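Local coordinates for topoisomerase IV subunit A (Escherichia coli, PDB 1ZVT), which forms the DNA-cleaving subunit of a type II topoisomerase that decatenates DNA, its C-terminal domain probably binding DNA and shaping substrate choice, at residues Q96-V109 and I126-I140. Numbering follows the deposited sequence.
Sequences QKLLMASDAGYGFV and ITLPENAHVMPPVVI
D103, at the turn after strand 97-101, grips H133 through three hydrogen bonds. Its backbone N reaches H133 O at 2.8 Å, OD1 takes the backbone N of H133 from above the carboxylate plane, and OD2 receives ND1 at 3.0 Å, on its syn side but tilted out of the carboxylate plane, and close to the ring plane. The carboxylate and imidazole planes stand 89° apart. A chi1 of 69°, which sets CG between the backbone N and the carbonyl carbon, turns the carboxylate back onto H133. With an alanine here, H133 N and ND1 would probably lose their carboxylate acceptor and the imidazole would be freer to turn. M135 SD lies against D103 CB, and M135 N bonds A101 O at 2.8 Å. Between these anchors and the next backbone pairing, the chain of 126-140 bows away at P136, while P137 CB rests on M100 SD; one water joins P136 O to L99 O, another A101 N to M135 O. Beyond the bow, V138 and L99 exchange two backbone bonds, making 138-139 the outer strand of a four-stranded antiparallel blade in the beta-pinwheel fold of this DNA gyrase-type C-terminal domain. I140 closes the far end: its N bonds K97 O, which also accepts Q96 NE2, and its CD1 lies against the strand backbone, touching L98 C at 3.7 Å and V109 CG1 at 3.9 Å, crossing the valine at about a right angle. I126 packs near the turn. With CG1 anti to the backbone N (chi1 180°), its extended chain drives CD1 against the A101 backbone, 3.4 Å from A101 C, while CB leans obliquely on F108 CE2 at 4.1 Å. Strand 106-111 continues the blade toward strand 173-174.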
ATOM      1  N   GLN A  96      11.671   5.292  -7.963  1.00 21.94           N
ATOM      2  CA  GLN A  96      10.702   4.192  -8.132  1.00 20.48           C
ATOM      3  C   GLN A  96       9.275   4.734  -8.132  1.00 20.37           C
ATOM      4  O   GLN A  96       8.859   5.399  -7.189  1.00 19.84           O
ATOM      5  CB  GLN A  96      10.838   3.144  -6.993  1.00 20.50           C
ATOM      6  CG  GLN A  96       9.823   2.010  -7.063  1.00 23.08           C
ATOM      7  CD  GLN A  96       9.995   1.174  -8.305  1.00 25.93           C
ATOM      8  OE1 GLN A  96      11.081   0.645  -8.562  1.00 25.69           O
ATOM      9  NE2 GLN A  96       8.935   1.075  -9.108  1.00 26.08           N
ATOM     10  N   LYS A  97       8.518   4.429  -9.173  1.00 19.56           N
ATOM     11  CA  LYS A  97       7.106   4.834  -9.194  1.00 19.61           C
ATOM     12  C   LYS A  97       6.230   4.002  -8.274  1.00 18.19           C
ATOM     13  O   LYS A  97       6.408   2.781  -8.167  1.00 18.42           O
ATOM     14  CB  LYS A  97       6.556   4.777 -10.621  1.00 20.14           C
ATOM     15  CG  LYS A  97       7.214   5.788 -11.579  1.00 23.90           C
ATOM     16  CD  LYS A  97       6.535   7.149 -11.498  1.00 30.64           C
ATOM     17  CE  LYS A  97       7.258   8.218 -12.314  1.00 31.47           C
ATOM     18  NZ  LYS A  97       7.077   8.045 -13.794  1.00 35.05           N
ATOM     19  N   LEU A  98       5.264   4.676  -7.638  1.00 17.56           N
ATOM     20  CA  LEU A  98       4.355   4.049  -6.675  1.00 16.91           C
ATOM     21  C   LEU A  98       2.959   4.528  -6.953  1.00 17.58           C
ATOM     22  O   LEU A  98       2.770   5.646  -7.454  1.00 18.34           O
ATOM     23  CB  LEU A  98       4.701   4.497  -5.249  1.00 18.01           C
ATOM     24  CG  LEU A  98       6.141   4.370  -4.774  1.00 20.09           C
ATOM     25  CD1 LEU A  98       6.301   5.045  -3.423  1.00 21.43           C
ATOM     26  CD2 LEU A  98       6.464   2.880  -4.669  1.00 21.90           C
ATOM     27  N   LEU A  99       1.980   3.698  -6.623  1.00 17.05           N
ATOM     28  CA  LEU A  99       0.583   4.128  -6.673  1.00 16.97           C
ATOM     29  C   LEU A  99       0.092   4.379  -5.248  1.00 17.34           C
ATOM     30  O   LEU A  99       0.074   3.450  -4.431  1.00 16.96           O
ATOM     31  CB  LEU A  99      -0.273   3.045  -7.351  1.00 16.71           C
ATOM     32  CG  LEU A  99      -1.797   3.153  -7.299  1.00 18.40           C
ATOM     33  CD1 LEU A  99      -2.247   4.443  -7.994  1.00 18.66           C
ATOM     34  CD2 LEU A  99      -2.445   1.935  -7.965  1.00 18.34           C
ATOM     35  N   MET A 100      -0.361   5.607  -4.984  1.00 16.41           N
ATOM     36  CA  MET A 100      -0.935   5.994  -3.689  1.00 17.71           C
ATOM     37  C   MET A 100      -2.423   6.211  -3.871  1.00 17.49           C
ATOM     38  O   MET A 100      -2.845   6.776  -4.882  1.00 17.37           O
ATOM     39  CB  MET A 100      -0.319   7.308  -3.190  1.00 19.05           C
ATOM     40  CG  MET A 100       1.168   7.246  -2.869  1.00 19.98           C
ATOM     41  SD  MET A 100       1.603   6.011  -1.605  1.00 25.31           S
ATOM     42  CE  MET A 100       0.491   6.365  -0.278  1.00 26.24           C
ATOM     43  N   ALA A 101      -3.229   5.767  -2.905  1.00 16.75           N
ATOM     44  CA  ALA A 101      -4.676   5.886  -3.051  1.00 15.65           C
ATOM     45  C   ALA A 101      -5.388   5.799  -1.721  1.00 16.38           C
ATOM     46  O   ALA A 101      -4.836   5.290  -0.720  1.00 16.36           O
ATOM     47  CB  ALA A 101      -5.207   4.802  -4.011  1.00 16.54           C
ATOM     48  N   SER A 102      -6.618   6.305  -1.710  1.00 16.30           N
ATOM     49  CA  SER A 102      -7.502   6.136  -0.555  1.00 15.96           C
ATOM     50  C   SER A 102      -8.696   5.256  -0.929  1.00 16.52           C
ATOM     51  O   SER A 102      -9.050   5.094  -2.115  1.00 15.82           O
ATOM     52  CB  SER A 102      -8.008   7.500  -0.078  1.00 17.12           C
ATOM     53  OG  SER A 102      -8.919   8.033  -1.029  1.00 18.70           O
ATOM     54  N   ASP A 103      -9.372   4.721   0.080  1.00 16.80           N
ATOM     55  CA  ASP A 103     -10.512   3.852  -0.207  1.00 17.18           C
ATOM     56  C   ASP A 103     -11.761   4.642  -0.615  1.00 16.50           C
ATOM     57  O   ASP A 103     -12.784   4.055  -0.925  1.00 16.97           O
ATOM     58  CB  ASP A 103     -10.812   2.886   0.958  1.00 17.66           C
ATOM     59  CG  ASP A 103     -11.351   3.568   2.181  1.00 21.27           C
ATOM     60  OD1 ASP A 103     -11.445   4.816   2.241  1.00 18.47           O
ATOM     61  OD2 ASP A 103     -11.658   2.825   3.142  1.00 24.37           O
ATOM     62  N   ALA A 104     -11.650   5.963  -0.677  1.00 16.65           N
ATOM     63  CA  ALA A 104     -12.702   6.757  -1.324  1.00 16.45           C
ATOM     64  C   ALA A 104     -12.606   6.676  -2.861  1.00 17.44           C
ATOM     65  O   ALA A 104     -13.484   7.184  -3.561  1.00 18.35           O
ATOM     66  CB  ALA A 104     -12.595   8.229  -0.843  1.00 16.66           C
ATOM     67  N   GLY A 105     -11.532   6.080  -3.376  1.00 16.95           N
ATOM     68  CA  GLY A 105     -11.368   5.865  -4.819  1.00 16.90           C
ATOM     69  C   GLY A 105     -10.601   6.963  -5.538  1.00 17.17           C
ATOM     70  O   GLY A 105     -10.750   7.132  -6.765  1.00 17.62           O
ATOM     71  N   TYR A 106      -9.800   7.711  -4.776  1.00 17.05           N
ATOM     72  CA  TYR A 106      -8.921   8.744  -5.328  1.00 17.29           C
ATOM     73  C   TYR A 106      -7.466   8.358  -5.128  1.00 17.11           C
ATOM     74  O   TYR A 106      -7.131   7.705  -4.162  1.00 17.73           O
ATOM     75  CB  TYR A 106      -9.193  10.082  -4.622  1.00 18.14           C
ATOM     76  CG  TYR A 106     -10.542  10.665  -4.987  1.00 19.61           C
ATOM     77  CD1 TYR A 106     -11.705  10.257  -4.331  1.00 20.62           C
ATOM     78  CD2 TYR A 106     -10.640  11.608  -5.991  1.00 20.96           C
ATOM     79  CE1 TYR A 106     -12.966  10.796  -4.680  1.00 22.96           C
ATOM     80  CE2 TYR A 106     -11.874  12.148  -6.356  1.00 22.42           C
ATOM     81  CZ  TYR A 106     -13.026  11.727  -5.705  1.00 21.66           C
ATOM     82  OH  TYR A 106     -14.232  12.275  -6.059  1.00 23.73           O
ATOM     83  N   GLY A 107      -6.593   8.769  -6.040  1.00 16.41           N
ATOM     84  CA  GLY A 107      -5.173   8.540  -5.836  1.00 16.88           C
ATOM     85  C   GLY A 107      -4.279   9.130  -6.895  1.00 16.88           C
ATOM     86  O   GLY A 107      -4.712   9.941  -7.734  1.00 16.91           O
ATOM     87  N   PHE A 108      -3.013   8.750  -6.856  1.00 16.37           N
ATOM     88  CA  PHE A 108      -2.056   9.339  -7.789  1.00 16.65           C
ATOM     89  C   PHE A 108      -0.834   8.487  -7.925  1.00 16.97           C
ATOM     90  O   PHE A 108      -0.538   7.651  -7.076  1.00 17.69           O
ATOM     91  CB  PHE A 108      -1.690  10.785  -7.365  1.00 16.08           C
ATOM     92  CG  PHE A 108      -1.148  10.917  -5.948  1.00 16.76           C
ATOM     93  CD1 PHE A 108       0.216  10.811  -5.706  1.00 16.83           C
ATOM     94  CD2 PHE A 108      -2.002  11.182  -4.866  1.00 17.24           C
ATOM     95  CE1 PHE A 108       0.740  10.932  -4.388  1.00 15.67           C
ATOM     96  CE2 PHE A 108      -1.495  11.308  -3.569  1.00 17.35           C
ATOM     97  CZ  PHE A 108      -0.119  11.170  -3.330  1.00 15.80           C
ATOM     98  N   VAL A 109      -0.102   8.704  -9.007  1.00 17.09           N
ATOM     99  CA  VAL A 109       1.205   8.074  -9.138  1.00 18.07           C
ATOM    100  C   VAL A 109       2.231   9.059  -8.585  1.00 18.77           C
ATOM    101  O   VAL A 109       2.108  10.269  -8.796  1.00 19.78           O
ATOM    102  CB  VAL A 109       1.518   7.748 -10.615  1.00 18.65           C
ATOM    103  CG1 VAL A 109       2.920   7.210 -10.751  1.00 18.91           C
ATOM    104  CG2 VAL A 109       0.513   6.702 -11.150  1.00 20.12           C
ATOM    105  N   ILE A 126      -1.094  11.831   1.371  1.00 20.42           N
ATOM    106  CA  ILE A 126      -2.409  11.643   0.751  1.00 20.81           C
ATOM    107  C   ILE A 126      -3.514  12.149   1.669  1.00 21.10           C
ATOM    108  O   ILE A 126      -3.551  11.847   2.873  1.00 20.82           O
ATOM    109  CB  ILE A 126      -2.643  10.195   0.247  1.00 21.66           C
ATOM    110  CG1 ILE A 126      -4.036  10.058  -0.392  1.00 22.47           C
ATOM    111  CG2 ILE A 126      -2.414   9.172   1.359  1.00 22.26           C
ATOM    112  CD1 ILE A 126      -4.110   8.912  -1.362  1.00 23.40           C
ATOM    113  N   THR A 127      -4.371  12.989   1.107  1.00 20.81           N
ATOM    114  CA  THR A 127      -5.453  13.562   1.859  1.00 21.07           C
ATOM    115  C   THR A 127      -6.642  12.604   1.834  1.00 20.96           C
ATOM    116  O   THR A 127      -7.102  12.207   0.764  1.00 22.18           O
ATOM    117  CB  THR A 127      -5.838  14.915   1.266  1.00 21.49           C
ATOM    118  OG1 THR A 127      -4.658  15.716   1.211  1.00 23.36           O
ATOM    119  CG2 THR A 127      -6.890  15.602   2.110  1.00 22.28           C
ATOM    120  N   LEU A 128      -7.119  12.235   3.017  1.00 19.97           N
ATOM    121  CA  LEU A 128      -8.239  11.307   3.122  1.00 19.20           C
ATOM    122  C   LEU A 128      -9.546  12.049   3.321  1.00 19.23           C
ATOM    123  O   LEU A 128      -9.668  12.872   4.258  1.00 19.26           O
ATOM    124  CB  LEU A 128      -8.049  10.374   4.304  1.00 19.47           C
ATOM    125  CG  LEU A 128      -6.779   9.527   4.298  1.00 19.62           C
ATOM    126  CD1 LEU A 128      -6.715   8.734   5.582  1.00 22.31           C
ATOM    127  CD2 LEU A 128      -6.778   8.599   3.078  1.00 20.39           C
ATOM    128  N   PRO A 129     -10.535  11.751   2.466  1.00 18.81           N
ATOM    129  CA  PRO A 129     -11.929  12.174   2.717  1.00 19.28           C
ATOM    130  C   PRO A 129     -12.473  11.658   4.032  1.00 20.50           C
ATOM    131  O   PRO A 129     -11.859  10.814   4.659  1.00 20.61           O
ATOM    132  CB  PRO A 129     -12.695  11.558   1.537  1.00 18.87           C
ATOM    133  CG  PRO A 129     -11.667  11.535   0.435  1.00 19.19           C
ATOM    134  CD  PRO A 129     -10.395  11.082   1.157  1.00 19.04           C
ATOM    135  N   GLU A 130     -13.629  12.185   4.446  1.00 21.18           N
ATOM    136  CA  GLU A 130     -14.224  11.833   5.717  1.00 22.18           C
ATOM    137  C   GLU A 130     -14.355  10.319   5.879  1.00 21.56           C
ATOM    138  O   GLU A 130     -14.961   9.647   5.039  1.00 21.16           O
ATOM    139  CB  GLU A 130     -15.602  12.491   5.841  1.00 23.30           C
ATOM    140  CG  GLU A 130     -16.172  12.400   7.238  1.00 28.06           C
ATOM    141  CD  GLU A 130     -17.594  12.924   7.322  1.00 34.36           C
ATOM    142  OE1 GLU A 130     -18.223  13.169   6.263  1.00 37.52           O
ATOM    143  OE2 GLU A 130     -18.082  13.083   8.461  1.00 37.75           O
ATOM    144  N   ASN A 131     -13.753   9.793   6.949  1.00 21.24           N
ATOM    145  CA  ASN A 131     -13.816   8.362   7.276  1.00 21.18           C
ATOM    146  C   ASN A 131     -13.116   7.446   6.283  1.00 20.43           C
ATOM    147  O   ASN A 131     -13.321   6.223   6.289  1.00 20.91           O
ATOM    148  CB  ASN A 131     -15.275   7.935   7.478  1.00 22.20           C
ATOM    149  CG  ASN A 131     -15.945   8.716   8.593  1.00 25.10           C
ATOM    150  OD1 ASN A 131     -15.299   9.069   9.591  1.00 26.88           O
ATOM    151  ND2 ASN A 131     -17.233   9.039   8.417  1.00 26.49           N
ATOM    152  N   ALA A 132     -12.275   8.020   5.438  1.00 19.89           N
ATOM    153  CA  ALA A 132     -11.552   7.200   4.466  1.00 18.19           C
ATOM    154  C   ALA A 132     -10.274   6.647   5.075  1.00 18.80           C
ATOM    155  O   ALA A 132      -9.804   7.145   6.116  1.00 19.46           O
ATOM    156  CB  ALA A 132     -11.233   8.003   3.226  1.00 17.98           C
ATOM    157  N   HIS A 133      -9.718   5.643   4.398  1.00 18.44           N
ATOM    158  CA  HIS A 133      -8.481   4.984   4.825  1.00 18.06           C
ATOM    159  C   HIS A 133      -7.511   4.921   3.677  1.00 17.86           C
ATOM    160  O   HIS A 133      -7.908   4.984   2.502  1.00 17.92           O
ATOM    161  CB  HIS A 133      -8.787   3.561   5.295  1.00 18.62           C
ATOM    162  CG  HIS A 133      -9.864   3.505   6.331  1.00 22.48           C
ATOM    163  ND1 HIS A 133     -11.199   3.414   6.005  1.00 28.63           N
ATOM    164  CD2 HIS A 133      -9.809   3.600   7.680  1.00 28.94           C
ATOM    165  CE1 HIS A 133     -11.923   3.434   7.113  1.00 30.25           C
ATOM    166  NE2 HIS A 133     -11.102   3.531   8.144  1.00 30.86           N
ATOM    167  N   VAL A 134      -6.241   4.756   4.018  1.00 17.61           N
ATOM    168  CA  VAL A 134      -5.178   4.645   3.016  1.00 17.96           C
ATOM    169  C   VAL A 134      -5.185   3.228   2.417  1.00 18.83           C
ATOM    170  O   VAL A 134      -5.291   2.240   3.172  1.00 19.28           O
ATOM    171  CB  VAL A 134      -3.776   4.888   3.651  1.00 19.01           C
ATOM    172  CG1 VAL A 134      -2.684   4.778   2.578  1.00 20.23           C
ATOM    173  CG2 VAL A 134      -3.688   6.253   4.349  1.00 19.67           C
ATOM    174  N   MET A 135      -5.033   3.103   1.090  1.00 17.80           N
ATOM    175  CA  MET A 135      -4.868   1.796   0.472  1.00 18.21           C
ATOM    176  C   MET A 135      -3.410   1.351   0.639  1.00 18.12           C
ATOM    177  O   MET A 135      -2.504   2.165   0.763  1.00 18.47           O
ATOM    178  CB  MET A 135      -5.170   1.828  -1.029  1.00 18.55           C
ATOM    179  CG  MET A 135      -6.577   2.240  -1.390  1.00 18.59           C
ATOM    180  SD  MET A 135      -7.867   1.209  -0.676  1.00 20.45           S
ATOM    181  CE  MET A 135      -7.616  -0.369  -1.519  1.00 18.63           C
ATOM    182  N   PRO A 136      -3.163   0.038   0.598  1.00 18.00           N
ATOM    183  CA  PRO A 136      -1.755  -0.366   0.597  1.00 18.17           C
ATOM    184  C   PRO A 136      -1.015   0.202  -0.633  1.00 18.36           C
ATOM    185  O   PRO A 136      -1.489  -0.023  -1.745  1.00 19.30           O
ATOM    186  CB  PRO A 136      -1.845  -1.892   0.460  1.00 18.44           C
ATOM    187  CG  PRO A 136      -3.189  -2.247   1.051  1.00 19.03           C
ATOM    188  CD  PRO A 136      -4.087  -1.107   0.568  1.00 19.65           C
ATOM    189  N   PRO A 137       0.094   0.955  -0.453  1.00 17.47           N
ATOM    190  CA  PRO A 137       0.844   1.489  -1.628  1.00 18.65           C
ATOM    191  C   PRO A 137       1.270   0.372  -2.535  1.00 18.63           C
ATOM    192  O   PRO A 137       1.596  -0.716  -2.050  1.00 20.73           O
ATOM    193  CB  PRO A 137       2.093   2.153  -0.995  1.00 19.34           C
ATOM    194  CG  PRO A 137       1.595   2.540   0.386  1.00 19.21           C
ATOM    195  CD  PRO A 137       0.703   1.390   0.811  1.00 18.67           C
ATOM    196  N   VAL A 138       1.271   0.615  -3.842  1.00 18.81           N
ATOM    197  CA  VAL A 138       1.650  -0.407  -4.794  1.00 19.42           C
ATOM    198  C   VAL A 138       2.852   0.081  -5.562  1.00 19.11           C
ATOM    199  O   VAL A 138       2.823   1.169  -6.145  1.00 19.87           O
ATOM    200  CB  VAL A 138       0.533  -0.738  -5.778  1.00 19.20           C
ATOM    201  CG1 VAL A 138       0.960  -1.907  -6.714  1.00 20.34           C
ATOM    202  CG2 VAL A 138      -0.755  -1.091  -5.016  1.00 20.08           C
ATOM    203  N   VAL A 139       3.913  -0.725  -5.550  1.00 19.91           N
ATOM    204  CA  VAL A 139       5.105  -0.423  -6.341  1.00 21.02           C
ATOM    205  C   VAL A 139       4.780  -0.721  -7.801  1.00 21.09           C
ATOM    206  O   VAL A 139       4.313  -1.825  -8.153  1.00 21.71           O
ATOM    207  CB  VAL A 139       6.329  -1.245  -5.865  1.00 20.46           C
ATOM    208  CG1 VAL A 139       7.514  -1.082  -6.807  1.00 23.71           C
ATOM    209  CG2 VAL A 139       6.718  -0.877  -4.452  1.00 21.35           C
ATOM    210  N   ILE A 140       5.003   0.268  -8.664  1.00 20.75           N
ATOM    211  CA  ILE A 140       4.679   0.096 -10.077  1.00 21.01           C
ATOM    212  C   ILE A 140       5.931  -0.415 -10.804  1.00 23.30           C
ATOM    213  O   ILE A 140       6.907   0.329 -10.957  1.00 23.14           O
ATOM    214  CB  ILE A 140       4.186   1.410 -10.708  1.00 21.09           C
ATOM    215  CG1 ILE A 140       2.853   1.858 -10.089  1.00 19.87           C
ATOM    216  CG2 ILE A 140       4.082   1.243 -12.244  1.00 21.23           C
ATOM    217  CD1 ILE A 140       2.511   3.334 -10.381  1.00 19.87           C
TER
HETATM  218  O   HOH W   1      -2.335   2.297  -3.251  1.00 19.03           O
HETATM  219  O   HOH W   2      -1.774   4.014  -1.109  1.00 18.71           O
HETATM  220  O   HOH W   3      -7.667  10.498  -1.358  1.00 18.46           O